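Local coordinates for BtGH115A (Bacteroides thetaiotaomicron, PDB 5BY3), which probably hydrolyses glycosidic bonds as a family GH115 4-O-methyl-alpha-glucuronidase, acting on 4-O-methyl-glucuronic acid side groups of decorated arabinogalactans, at residues 371-382 against 417-427. Sequence-based numbering, arbitrary orientation.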
loop_
_atom_site.group_PDB
_atom_site.type_symbol
_atom_site.label_atom_id
_atom_site.label_comp_id
_atom_site.label_asym_id
_atom_site.label_seq_id
_atom_site.Cartn_x
_atom_site.Cartn_y
_atom_site.Cartn_z
ATOM N N GLY A 371 -2.053 8.081 1.896
ATOM C CA GLY A 371 -2.307 7.599 0.536
ATOM C C GLY A 371 -2.585 8.679 -0.511
ATOM O O GLY A 371 -3.115 8.383 -1.606
ATOM N N TYR A 372 -2.242 9.929 -0.169
ATOM C CA TYR A 372 -2.241 11.051 -1.124
ATOM C C TYR A 372 -0.841 11.517 -1.475
ATOM O O TYR A 372 -0.137 12.133 -0.651
ATOM C CB TYR A 372 -3.055 12.222 -0.591
ATOM C CG TYR A 372 -4.488 11.845 -0.291
ATOM C CD1 TYR A 372 -5.435 11.694 -1.328
ATOM C CD2 TYR A 372 -4.902 11.595 1.037
ATOM C CE1 TYR A 372 -6.768 11.357 -1.052
ATOM C CE2 TYR A 372 -6.213 11.239 1.311
ATOM C CZ TYR A 372 -7.136 11.119 0.276
ATOM O OH TYR A 372 -8.433 10.806 0.600
ATOM N N ILE A 373 -0.436 11.203 -2.701
ATOM C CA ILE A 373 0.913 11.556 -3.225
ATOM C C ILE A 373 1.175 13.072 -3.188
ATOM O O ILE A 373 0.392 13.851 -3.756
ATOM C CB ILE A 373 1.130 10.937 -4.629
ATOM C CG1 ILE A 373 1.111 9.418 -4.480
ATOM C CG2 ILE A 373 2.460 11.380 -5.236
ATOM C CD1 ILE A 373 1.057 8.618 -5.771
ATOM N N ARG A 374 2.256 13.490 -2.509
ATOM C CA ARG A 374 2.553 14.943 -2.364
ATOM C C ARG A 374 3.110 15.592 -3.663
ATOM O O ARG A 374 2.812 16.746 -3.967
ATOM C CB ARG A 374 3.451 15.244 -1.159
ATOM C CG ARG A 374 2.817 14.989 0.215
ATOM C CD ARG A 374 3.358 16.014 1.206
ATOM N NE ARG A 374 2.765 15.942 2.531
ATOM C CZ ARG A 374 1.799 16.731 2.974
ATOM N NH1 ARG A 374 1.273 17.688 2.190
ATOM N NH2 ARG A 374 1.348 16.568 4.205
ATOM N N HIS A 375 3.900 14.850 -4.440
ATOM C CA HIS A 375 4.526 15.469 -5.599
ATOM C C HIS A 375 4.611 14.562 -6.800
ATOM O O HIS A 375 5.076 13.414 -6.704
ATOM C CB HIS A 375 5.916 16.048 -5.256
ATOM C CG HIS A 375 6.564 16.749 -6.404
ATOM N ND1 HIS A 375 6.406 18.098 -6.630
ATOM C CD2 HIS A 375 7.328 16.279 -7.422
ATOM C CE1 HIS A 375 7.063 18.432 -7.727
ATOM N NE2 HIS A 375 7.620 17.346 -8.232
ATOM N N PHE A 376 4.164 15.117 -7.921
ATOM C CA PHE A 376 4.279 14.518 -9.254
ATOM C C PHE A 376 5.383 15.195 -10.098
ATOM O O PHE A 376 5.496 16.432 -10.079
ATOM C CB PHE A 376 2.921 14.583 -9.954
ATOM C CG PHE A 376 1.870 13.765 -9.282
ATOM C CD1 PHE A 376 1.079 14.317 -8.258
ATOM C CD2 PHE A 376 1.685 12.410 -9.634
ATOM C CE1 PHE A 376 0.111 13.541 -7.611
ATOM C CE2 PHE A 376 0.735 11.639 -8.979
ATOM C CZ PHE A 376 -0.071 12.215 -7.980
ATOM N N PRO A 377 6.187 14.389 -10.844
ATOM C CA PRO A 377 7.390 14.902 -11.527
ATOM C C PRO A 377 7.051 15.960 -12.543
ATOM O O PRO A 377 6.137 15.751 -13.360
ATOM C CB PRO A 377 7.969 13.676 -12.248
ATOM C CG PRO A 377 7.231 12.498 -11.715
ATOM C CD PRO A 377 5.911 12.986 -11.218
ATOM N N THR A 378 7.761 17.094 -12.462
ATOM C CA THR A 378 7.750 18.101 -13.532
ATOM C C THR A 378 8.452 17.485 -14.742
ATOM O O THR A 378 9.298 16.583 -14.573
ATOM C CB THR A 378 8.460 19.413 -13.151
ATOM O OG1 THR A 378 9.873 19.185 -13.062
ATOM C CG2 THR A 378 7.908 20.021 -11.832
ATOM N N ALA A 379 8.090 17.970 -15.939
ATOM C CA ALA A 379 8.601 17.480 -17.240
ATOM C C ALA A 379 10.101 17.307 -17.208
ATOM O O ALA A 379 10.638 16.339 -17.758
ATOM C CB ALA A 379 8.195 18.424 -18.361
ATOM N N GLU A 380 10.754 18.219 -16.500
ATOM C CA GLU A 380 12.192 18.147 -16.241
ATOM C C GLU A 380 12.558 16.840 -15.491
ATOM O O GLU A 380 13.279 15.988 -16.050
ATOM C CB GLU A 380 12.682 19.459 -15.545
ATOM C CG GLU A 380 14.122 19.518 -14.998
ATOM C CD GLU A 380 15.178 18.802 -15.850
ATOM O OE1 GLU A 380 15.179 18.932 -17.100
ATOM O OE2 GLU A 380 16.022 18.088 -15.259
ATOM N N GLU A 381 12.013 16.693 -14.271
ATOM C CA GLU A 381 12.266 15.561 -13.361
ATOM C C GLU A 381 11.932 14.264 -14.034
ATOM O O GLU A 381 12.638 13.279 -13.883
ATOM C CB GLU A 381 11.455 15.699 -12.064
ATOM C CG GLU A 381 11.948 16.781 -11.104
ATOM C CD GLU A 381 10.846 17.354 -10.202
ATOM O OE1 GLU A 381 9.653 17.303 -10.550
ATOM O OE2 GLU A 381 11.165 17.900 -9.125
ATOM N N ARG A 382 10.867 14.283 -14.815
ATOM C CA ARG A 382 10.488 13.129 -15.588
ATOM C C ARG A 382 11.539 12.656 -16.624
ATOM O O ARG A 382 11.775 11.447 -16.756
ATOM C CB ARG A 382 9.140 13.400 -16.235
ATOM C CG ARG A 382 8.592 12.231 -17.006
ATOM C CD ARG A 382 7.149 12.486 -17.362
ATOM N NE ARG A 382 6.657 11.253 -17.955
ATOM C CZ ARG A 382 5.399 11.008 -18.289
ATOM N NH1 ARG A 382 4.444 11.916 -18.099
ATOM N NH2 ARG A 382 5.108 9.831 -18.820
ATOM N N GLN A 417 -4.761 7.067 -7.168
ATOM C CA GLN A 417 -3.534 7.747 -6.903
ATOM C C GLN A 417 -2.384 7.121 -7.672
ATOM O O GLN A 417 -1.572 7.851 -8.247
ATOM C CB GLN A 417 -3.236 7.804 -5.405
ATOM C CG GLN A 417 -4.034 8.875 -4.644
ATOM C CD GLN A 417 -3.626 10.292 -5.047
ATOM O OE1 GLN A 417 -4.453 11.082 -5.541
ATOM N NE2 GLN A 417 -2.328 10.616 -4.858
HETATM N N MSE A 418 -2.343 5.790 -7.712
HETATM C CA MSE A 418 -1.188 5.070 -8.256
HETATM C C MSE A 418 -1.249 5.021 -9.762
HETATM O O MSE A 418 -0.212 5.054 -10.417
HETATM C CB MSE A 418 -0.989 3.641 -7.703
HETATM C CG MSE A 418 -0.695 3.599 -6.221
HETATM SE SE MSE A 418 0.866 4.665 -5.689
HETATM C CE MSE A 418 2.203 3.678 -6.752
ATOM N N LYS A 419 -2.450 4.913 -10.312
ATOM C CA LYS A 419 -2.669 5.087 -11.752
ATOM C C LYS A 419 -2.169 6.480 -12.168
ATOM O O LYS A 419 -1.368 6.597 -13.105
ATOM C CB LYS A 419 -4.146 4.884 -12.106
ATOM C CG LYS A 419 -4.586 5.360 -13.473
ATOM C CD LYS A 419 -4.411 4.295 -14.546
ATOM C CE LYS A 419 -4.833 4.820 -15.916
ATOM N NZ LYS A 419 -4.465 3.835 -16.971
ATOM N N GLN A 420 -2.596 7.512 -11.448
ATOM C CA GLN A 420 -2.103 8.846 -11.722
ATOM C C GLN A 420 -0.583 8.910 -11.636
ATOM O O GLN A 420 0.045 9.483 -12.522
ATOM C CB GLN A 420 -2.773 9.916 -10.864
ATOM C CG GLN A 420 -2.537 11.337 -11.384
ATOM C CD GLN A 420 -3.512 12.344 -10.810
ATOM O OE1 GLN A 420 -3.567 12.542 -9.597
ATOM N NE2 GLN A 420 -4.282 12.990 -11.676
ATOM N N ALA A 421 0.003 8.287 -10.616
ATOM C CA ALA A 421 1.458 8.244 -10.471
ATOM C C ALA A 421 2.172 7.660 -11.705
ATOM O O ALA A 421 3.144 8.255 -12.206
ATOM C CB ALA A 421 1.851 7.484 -9.208
ATOM N N TYR A 422 1.693 6.519 -12.213
ATOM C CA TYR A 422 2.306 5.961 -13.406
ATOM C C TYR A 422 2.151 6.892 -14.617
ATOM O O TYR A 422 3.130 7.160 -15.340
ATOM C CB TYR A 422 1.791 4.572 -13.692
ATOM C CG TYR A 422 2.495 3.849 -14.839
ATOM C CD1 TYR A 422 3.591 3.018 -14.597
ATOM C CD2 TYR A 422 2.040 3.982 -16.170
ATOM C CE1 TYR A 422 4.226 2.341 -15.644
ATOM C CE2 TYR A 422 2.652 3.301 -17.214
ATOM C CZ TYR A 422 3.741 2.492 -16.949
ATOM O OH TYR A 422 4.339 1.830 -17.981
ATOM N N ASP A 423 0.938 7.392 -14.809
ATOM C CA ASP A 423 0.625 8.284 -15.918
ATOM C C ASP A 423 1.466 9.594 -15.855
ATOM O O ASP A 423 1.946 10.107 -16.868
ATOM C CB ASP A 423 -0.884 8.592 -15.927
ATOM C CG ASP A 423 -1.739 7.448 -16.491
ATOM O OD1 ASP A 423 -1.201 6.435 -17.003
ATOM O OD2 ASP A 423 -2.989 7.585 -16.442
ATOM N N GLN A 424 1.665 10.110 -14.654
ATOM C CA GLN A 424 2.535 11.259 -14.479
ATOM C C GLN A 424 4.019 10.894 -14.512
ATOM O O GLN A 424 4.855 11.716 -14.190
ATOM C CB GLN A 424 2.183 12.056 -13.214
ATOM C CG GLN A 424 0.779 12.676 -13.198
ATOM C CD GLN A 424 0.511 13.661 -14.327
ATOM O OE1 GLN A 424 -0.534 13.610 -14.991
ATOM N NE2 GLN A 424 1.451 14.555 -14.556
ATOM N N GLY A 425 4.352 9.676 -14.918
ATOM C CA GLY A 425 5.746 9.336 -15.144
ATOM C C GLY A 425 6.527 8.793 -13.956
ATOM O O GLY A 425 7.752 8.677 -14.046
ATOM N N ILE A 426 5.840 8.443 -12.856
ATOM C CA ILE A 426 6.504 7.723 -11.744
ATOM C C ILE A 426 6.500 6.219 -12.098
ATOM O O ILE A 426 5.516 5.518 -11.829
ATOM C CB ILE A 426 5.846 8.010 -10.377
ATOM C CG1 ILE A 426 5.876 9.511 -10.089
ATOM C CG2 ILE A 426 6.504 7.189 -9.271
ATOM C CD1 ILE A 426 5.182 9.993 -8.822
ATOM N N GLN A 427 7.587 5.742 -12.714
ATOM C CA GLN A 427 7.617 4.403 -13.328
ATOM C C GLN A 427 8.842 3.554 -12.978
ATOM O O GLN A 427 9.008 2.414 -13.458
ATOM C CB GLN A 427 7.530 4.509 -14.850
ATOM C CG GLN A 427 6.377 5.333 -15.402
ATOM C CD GLN A 427 6.206 5.194 -16.918
ATOM O OE1 GLN A 427 6.967 4.497 -17.604
ATOM N NE2 GLN A 427 5.194 5.856 -17.441
#
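Phe376 and Pro377 pack on Gln424 and Ile426, where helix 411-423 ends in a Schellman motif. Both segments are connections between strands of the eight-stranded parallel barrel of the GH115 family, which belongs to the TIM-barrel clan. The loop 371-378 follows strand 362-366, and helix 411-423 leads into strand 429-433.

The Phe376 ring lies against the last turn of the helix. The CB of Phe376 points toward the helix. With CG anti to the carbonyl carbon (chi1 -65°), the ring edge comes to the Ala421 backbone. Phe376 CD2 is 3.6 Å from Gln424 CB, and Phe376 CE2 is 3.8 Å from Ala421 CA. CG2 of Ile373 in the same loop sits over one face of the ring, toward its rim. The CG1-CD1 branch of Ile373 packs on the helix surface, with Ile373 CD1 3.7 Å from Ala421 CB and also near the selenium of selenomethionine Met418. Pro377 crosses Ile426 at about a right angle, and Pro377 CD is 3.7 Å from Ile426 CG1.

Arg382 stretches from the short helix 379-383 to the Schellman turn. Its guanidinium lies with one face over Gly425 CA. The positive phi of Gly425 turns the chain here, so Ile426 N bonds to Ala421 O and Gly425 N to Tyr422 O. The absence of a side chain lets the arginine lie close, with Arg382 NE 3.5 Å from Gly425 CA. Arg382 NH1 makes a weak hydrogen bond to Asp423 O, 3.3 Å long and bent to 122°.

Further out, the Glu381 carboxylate takes bonds from the loop. Its OE2 is bonded to Tyr351 OH. Glu381 OE1 accepts from Thr378 N at 2.7 Å. His375 NE2 meets Glu381 OE1 on its syn side, 3.1 Å away. The oxygen lies in the imidazole plane, while the nitrogen is 24° out of the carboxylate plane.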